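Local structure of O-ureido-L-serine synthase (Streptomyces lavendulae, 3X44) at residues 246-249 against 250-254; 270-273 against 274-278. The protein uses pyridoxal 5'-phosphate to join hydroxyurea to O-acetyl-L-serine, making O-ureido-L-serine for D-cycloserine biosynthesis, and also accepts sulfide to form cysteine. The protein carries 1 engineered substitution. All coordinates share one frame; numbering follows the deposited sequence.

Overall arrangement
Interactions 1 and 2 are both contacts within a single helix, between residues one turn apart. Residues 246-254 belong to helix 244-257 and residues 270-278 to helix 264-278, the next helix in the chain. The centres of the two contacts lie about 12 Å apart, and the helices touch: T250 OG1 is 3.4 Å from A271 CB, and L254 CD1 is 3.6 Å from V270 CG2. Interaction 1 is only partly buried. Its outward side carries arginines, an aspartate and a water. Interaction 2 is the more buried; its helix also packs on strands 197-203 and 285-290. Its side-chain contacts are mainly between methyl groups, with no charged pair.

Interaction 1: residues 246-249 against 250-254; sequences TARD and TSRRL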
loop_
_atom_site.group_PDB
_atom_site.type_symbol
_atom_site.label_atom_id
_atom_site.label_comp_id
_atom_site.label_asym_id
_atom_site.label_seq_id
_atom_site.Cartn_x
_atom_site.Cartn_y
_atom_site.Cartn_z
ATOM N N THR A 246 20.238 -21.989 20.535
ATOM C CA THR A 246 19.953 -20.592 20.845
ATOM C C THR A 246 18.937 -20.051 19.836
ATOM O O THR A 246 18.018 -19.322 20.194
ATOM C CB THR A 246 21.219 -19.728 20.753
ATOM O OG1 THR A 246 22.176 -20.170 21.720
ATOM C CG2 THR A 246 20.880 -18.276 21.008
ATOM N N ALA A 247 19.115 -20.423 18.573
ATOM C CA ALA A 247 18.226 -19.981 17.502
ATOM C C ALA A 247 16.808 -20.475 17.753
ATOM O O ALA A 247 15.839 -19.721 17.627
ATOM C CB ALA A 247 18.732 -20.508 16.154
ATOM N N ARG A 248 16.708 -21.757 18.096
ATOM C CA ARG A 248 15.437 -22.413 18.377
ATOM C C ARG A 248 14.729 -21.722 19.539
ATOM O O ARG A 248 13.523 -21.464 19.487
ATOM C CB ARG A 248 15.697 -23.887 18.721
ATOM C CG ARG A 248 14.488 -24.793 18.607
ATOM C CD ARG A 248 13.656 -24.784 19.885
ATOM N NE ARG A 248 14.461 -24.926 21.095
ATOM C CZ ARG A 248 14.751 -26.088 21.672
ATOM N NH1 ARG A 248 14.304 -27.221 21.150
ATOM N NH2 ARG A 248 15.478 -26.119 22.782
ATOM N N ASP A 249 15.490 -21.423 20.585
ATOM C CA ASP A 249 14.945 -20.763 21.766
ATOM C C ASP A 249 14.513 -19.334 21.449
ATOM O O ASP A 249 13.546 -18.827 22.015
ATOM C CB ASP A 249 15.992 -20.742 22.882
ATOM C CG ASP A 249 16.255 -22.115 23.465
ATOM O OD1 ASP A 249 17.216 -22.241 24.250
ATOM O OD2 ASP A 249 15.503 -23.065 23.144
ATOM N N THR A 250 15.229 -18.684 20.538
ATOM C CA THR A 250 14.899 -17.315 20.176
ATOM C C THR A 250 13.620 -17.267 19.337
ATOM O O THR A 250 12.837 -16.313 19.429
ATOM C CB THR A 250 16.083 -16.662 19.442
ATOM O OG1 THR A 250 17.257 -16.783 20.260
ATOM C CG2 THR A 250 15.820 -15.201 19.188
ATOM N N SER A 251 13.397 -18.305 18.533
ATOM C CA SER A 251 12.183 -18.383 17.720
ATOM C C SER A 251 10.998 -18.546 18.677
ATOM O O SER A 251 9.922 -17.979 18.473
ATOM C CB SER A 251 12.247 -19.587 16.777
ATOM O OG SER A 251 10.946 -19.991 16.380
ATOM N N ARG A 252 11.213 -19.332 19.724
ATOM C CA ARG A 252 10.187 -19.572 20.727
ATOM C C ARG A 252 9.835 -18.260 21.401
ATOM O O ARG A 252 8.656 -17.929 21.561
ATOM C CB ARG A 252 10.690 -20.572 21.777
ATOM C CG ARG A 252 10.643 -22.017 21.317
ATOM C CD ARG A 252 11.013 -22.992 22.431
ATOM N NE ARG A 252 10.735 -24.367 22.032
ATOM C CZ ARG A 252 11.105 -25.447 22.712
ATOM N NH1 ARG A 252 11.781 -25.328 23.848
ATOM N NH2 ARG A 252 10.806 -26.652 22.244
ATOM N N ARG A 253 10.867 -17.510 21.781
ATOM C CA ARG A 253 10.692 -16.228 22.457
ATOM C C ARG A 253 9.936 -15.222 21.594
ATOM O O ARG A 253 9.128 -14.433 22.094
ATOM C CB ARG A 253 12.060 -15.646 22.848
ATOM C CG ARG A 253 12.735 -16.345 24.042
ATOM C CD ARG A 253 13.874 -15.489 24.618
ATOM N NE ARG A 253 13.388 -14.170 25.033
ATOM C CZ ARG A 253 14.166 -13.113 25.241
ATOM N NH1 ARG A 253 15.480 -13.205 25.079
ATOM N NH2 ARG A 253 13.629 -11.958 25.598
ATOM N N LEU A 254 10.205 -15.247 20.296
ATOM C CA LEU A 254 9.551 -14.332 19.375
ATOM C C LEU A 254 8.048 -14.552 19.365
ATOM O O LEU A 254 7.273 -13.608 19.523
ATOM C CB LEU A 254 10.104 -14.520 17.957
ATOM C CG LEU A 254 11.354 -13.706 17.641
ATOM C CD1 LEU A 254 12.089 -14.329 16.469
ATOM C CD2 LEU A 254 10.949 -12.267 17.330
HETATM O O HOH W 1 13.043 -23.113 24.734
#
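R248 and R252, one helical turn apart, lay their guanidinium groups flat on each other. The centres are 3.8 Å apart and the planes differ by 4°. R248 gets there by a chain folded at chi2 and chi3, while R252 runs extended from CG to NE. D249 OD2 lies beside the stacked pair. It makes a salt bridge to R248, taking NE (3.0 Å) and NH2 side-on, in the plane of the guanidinium. The same oxygen accepts from a water, which in turn takes a hydrogen bond from R252 NH1 at 2.7 Å. D249 thus holds one arginine directly and the other through water. Backbone oxygens outside the contact take more N-H groups: F301 O binds R248 NH1, L302 O binds R252 NE and D304 O binds R252 NH2.

The tight side is at T250, which is buried. T246 O accepts from T250 N and, at 2.7 Å, from T250 OG1. The two donors reach this oxygen from opposite faces of its carbonyl plane. OG1 can fold back because it sits beside its own backbone N (chi1 -54°). The more open side is formed by the cluster of R248, D249 and R252 with its water, all three partly exposed, together with exposed R253, whose chain leads off to a salt bridge with E257. The whole is an amphipathic helix: its inner face, with T250, packs on helix 264-278, and its other side carries the charged groups.

Interaction 2: residues 270-273 against 274-278; sequences VATA and LSIAE
This is a buried contact within one helix, between successive turns of helix 264-278, which packs on the mixed sheet in the fold of type II pyridoxal-phosphate enzymes of the cysteine synthase family. Two pairs of side chains spaced i to i+4 support it. V270 and L274 lie side by side and point the same way. V270 CG1 meets L274 CD1 at 3.9 Å. The valine methyl CG1 is anti to its backbone N (chi1 173°), which sets it alongside the leucine. L274 CG also rests 3.3 Å from V270 O. The second pair is T272 with I276, again side by side. Here the threonine methyl CG2 approaches the end of the isoleucine, CD1, at 4.0 Å. T272 turns its hydroxyl back along the helix, where OG1 makes a weak hydrogen bond to A268 O. The methyl is therefore the branch that meets I276.

Four regular backbone bonds hold the turns together. The shortest runs from L274 N to V270 O at 2.8 Å. I276 N donates to T272 O at 3.0 Å. A271 O and A273 O are taken by the amides of S275 and A277. A277 CB lies 3.3 Å from A273 O.

The pairs face different neighbours. V270 and A271 face helix 244-257, where A271 touches T246, while L274 touches the loop residues M22 and P24. T272 and I276 both rest on V199 of strand 197-203, and I276 also reaches L286 of strand 285-290. The helix thus packs on both the mixed sheet and helix 244-257.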
loop_
_atom_site.group_PDB
_atom_site.type_symbol
_atom_site.label_atom_id
_atom_site.label_comp_id
_atom_site.label_asym_id
_atom_site.label_seq_id
_atom_site.Cartn_x
_atom_site.Cartn_y
_atom_site.Cartn_z
ATOM N N VAL A 270 17.620 -13.097 14.656
ATOM C CA VAL A 270 17.205 -12.275 15.781
ATOM C C VAL A 270 18.176 -12.446 16.950
ATOM O O VAL A 270 18.569 -11.462 17.585
ATOM C CB VAL A 270 15.796 -12.650 16.247
ATOM C CG1 VAL A 270 15.448 -11.898 17.541
ATOM C CG2 VAL A 270 14.799 -12.328 15.147
ATOM N N ALA A 271 18.545 -13.699 17.228
ATOM C CA ALA A 271 19.471 -14.032 18.308
ATOM C C ALA A 271 20.778 -13.273 18.118
ATOM O O ALA A 271 21.295 -12.642 19.042
ATOM C CB ALA A 271 19.738 -15.539 18.326
ATOM N N THR A 272 21.302 -13.327 16.900
ATOM C CA THR A 272 22.541 -12.637 16.587
ATOM C C THR A 272 22.370 -11.143 16.818
ATOM O O THR A 272 23.213 -10.504 17.451
ATOM C CB THR A 272 22.947 -12.876 15.125
ATOM O OG1 THR A 272 23.476 -14.204 14.999
ATOM C CG2 THR A 272 24.003 -11.865 14.687
ATOM N N ALA A 273 21.271 -10.594 16.303
ATOM C CA ALA A 273 20.984 -9.171 16.444
ATOM C C ALA A 273 20.899 -8.761 17.913
ATOM O O ALA A 273 21.390 -7.692 18.300
ATOM C CB ALA A 273 19.674 -8.832 15.735
ATOM N N LEU A 274 20.264 -9.603 18.723
ATOM C CA LEU A 274 20.109 -9.321 20.143
ATOM C C LEU A 274 21.478 -9.352 20.813
ATOM O O LEU A 274 21.744 -8.591 21.740
ATOM C CB LEU A 274 19.177 -10.351 20.792
ATOM C CG LEU A 274 17.679 -10.198 20.515
ATOM C CD1 LEU A 274 16.919 -11.394 21.078
ATOM C CD2 LEU A 274 17.166 -8.908 21.142
ATOM N N SER A 275 22.345 -10.233 20.327
ATOM C CA SER A 275 23.690 -10.362 20.870
ATOM C C SER A 275 24.468 -9.080 20.622
ATOM O O SER A 275 25.157 -8.576 21.512
ATOM C CB SER A 275 24.415 -11.537 20.215
ATOM O OG SER A 275 25.776 -11.566 20.595
ATOM N N ILE A 276 24.356 -8.549 19.409
ATOM C CA ILE A 276 25.050 -7.316 19.058
ATOM C C ILE A 276 24.437 -6.133 19.821
ATOM O O ILE A 276 25.147 -5.232 20.277
ATOM C CB ILE A 276 24.971 -7.050 17.528
ATOM C CG1 ILE A 276 25.912 -8.010 16.786
ATOM C CG2 ILE A 276 25.366 -5.612 17.215
ATOM C CD1 ILE A 276 25.575 -8.200 15.320
ATOM N N ALA A 277 23.117 -6.150 19.966
ATOM C CA ALA A 277 22.413 -5.076 20.656
ATOM C C ALA A 277 22.833 -4.946 22.117
ATOM O O ALA A 277 22.889 -3.838 22.659
ATOM C CB ALA A 277 20.913 -5.299 20.565
ATOM N N GLU A 278 23.119 -6.086 22.739
ATOM C CA GLU A 278 23.531 -6.153 24.135
ATOM C C GLU A 278 24.704 -5.231 24.466
ATOM O O GLU A 278 24.669 -4.507 25.461
ATOM C CB GLU A 278 23.911 -7.593 24.496
ATOM C CG GLU A 278 22.909 -8.305 25.399
ATOM C CD GLU A 278 22.922 -9.818 25.215
ATOM O OE1 GLU A 278 22.965 -10.548 26.230
ATOM O OE2 GLU A 278 22.888 -10.279 24.054
#